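Local coordinates for protein aminoacyltransferase FemA (Staphylococcus aureus, PDB 1LRZ) that builds the pentaglycine bridge of staphylococcal peptidoglycan, adding its second and third glycines to the lipid-linked precursor from glycyl-tRNA, at residues P404-A407 and A408-A411. Sequence-based numbering, arbitrary orientation.
Sequences PVYA and AYTA
Thr410 lies one helical turn on from Tyr406, and its methyl covers part of one face of the Tyr406 ring. From CB of Tyr406, CG stands anti to the backbone N (chi1 -179°), which swings the ring along the helix toward the later residues. CD1 of Tyr406 comes first to CD2 of Tyr409, 4.0 Å away, and CE1 of Tyr406 touches both that atom and CG2 of Thr410. Farther out, CZ of Tyr406 sits 3.6 Å from CG2 of Thr410, a CH-pi contact in which the methyl stands over the face, offset toward the rim; even OH of Tyr406 remains within 3.9 Å of this CG2. The two tyrosine rings are set obliquely to each other.

The same torsion of Thr410 (chi1 53°) that sets CG2 over the ring turns OG1 back to the helix, where it donates to Ala407 O at 2.8 Å. Ala407 O also accepts from Ala411 N at 3.1 Å, both donors arriving from the same face of its plane. Tyr406 and Tyr409 rest on Leu103 of strand 102-107, and Tyr406 also meets the ring of Tyr104. The arrangement is that of a regular C-terminal alpha-helix, with i to i+4 backbone bonds and one side packed on a mixed beta-sheet.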
loop_
_atom_site.group_PDB
_atom_site.type_symbol
_atom_site.label_atom_id
_atom_site.label_comp_id
_atom_site.label_asym_id
_atom_site.label_seq_id
_atom_site.Cartn_x
_atom_site.Cartn_y
_atom_site.Cartn_z
ATOM N N PRO A 404 8.350 16.984 34.522
ATOM C CA PRO A 404 9.778 17.078 34.852
ATOM C C PRO A 404 10.558 15.850 34.383
ATOM O O PRO A 404 11.635 15.973 33.780
ATOM C CB PRO A 404 9.772 17.207 36.375
ATOM C CG PRO A 404 8.493 17.956 36.635
ATOM C CD PRO A 404 7.511 17.272 35.702
ATOM N N VAL A 405 10.021 14.664 34.657
ATOM C CA VAL A 405 10.698 13.430 34.256
ATOM C C VAL A 405 10.791 13.367 32.733
ATOM O O VAL A 405 11.813 12.943 32.174
ATOM C CB VAL A 405 9.964 12.170 34.792
ATOM C CG1 VAL A 405 10.674 10.911 34.306
ATOM C CG2 VAL A 405 9.919 12.197 36.326
ATOM N N TYR A 406 9.728 13.798 32.057
ATOM C CA TYR A 406 9.729 13.791 30.598
ATOM C C TYR A 406 10.789 14.779 30.084
ATOM O O TYR A 406 11.460 14.529 29.074
ATOM C CB TYR A 406 8.346 14.165 30.070
ATOM C CG TYR A 406 8.264 14.146 28.558
ATOM C CD1 TYR A 406 8.470 12.960 27.846
ATOM C CD2 TYR A 406 8.001 15.315 27.842
ATOM C CE1 TYR A 406 8.414 12.937 26.452
ATOM C CE2 TYR A 406 7.945 15.308 26.445
ATOM C CZ TYR A 406 8.153 14.115 25.757
ATOM O OH TYR A 406 8.121 14.110 24.382
ATOM N N ALA A 407 10.946 15.901 30.786
ATOM C CA ALA A 407 11.949 16.894 30.403
ATOM C C ALA A 407 13.343 16.261 30.474
ATOM O O ALA A 407 14.168 16.442 29.577
ATOM C CB ALA A 407 11.872 18.113 31.328
ATOM N N ALA A 408 13.604 15.508 31.541
ATOM C CA ALA A 408 14.900 14.854 31.690
ATOM C C ALA A 408 15.087 13.828 30.571
ATOM O O ALA A 408 16.173 13.701 29.999
ATOM C CB ALA A 408 14.992 14.167 33.054
ATOM N N TYR A 409 14.009 13.113 30.260
ATOM C CA TYR A 409 14.016 12.086 29.225
ATOM C C TYR A 409 14.382 12.637 27.847
ATOM O O TYR A 409 15.160 12.023 27.108
ATOM C CB TYR A 409 12.644 11.420 29.143
ATOM C CG TYR A 409 12.513 10.451 27.995
ATOM C CD1 TYR A 409 13.177 9.221 28.015
ATOM C CD2 TYR A 409 11.731 10.763 26.879
ATOM C CE1 TYR A 409 13.062 8.325 26.956
ATOM C CE2 TYR A 409 11.609 9.874 25.813
ATOM C CZ TYR A 409 12.276 8.657 25.860
ATOM O OH TYR A 409 12.149 7.770 24.814
ATOM N N THR A 410 13.811 13.787 27.503
ATOM C CA THR A 410 14.070 14.400 26.207
ATOM C C THR A 410 15.488 14.952 26.137
ATOM O O THR A 410 16.116 14.944 25.077
ATOM C CB THR A 410 13.063 15.530 25.915
ATOM O OG1 THR A 410 13.043 16.452 27.007
ATOM C CG2 THR A 410 11.671 14.968 25.724
ATOM N N ALA A 411 15.987 15.421 27.275
ATOM C CA ALA A 411 17.335 15.968 27.358
ATOM C C ALA A 411 18.363 14.904 26.996
ATOM O O ALA A 411 19.453 15.223 26.522
ATOM C CB ALA A 411 17.599 16.488 28.761
#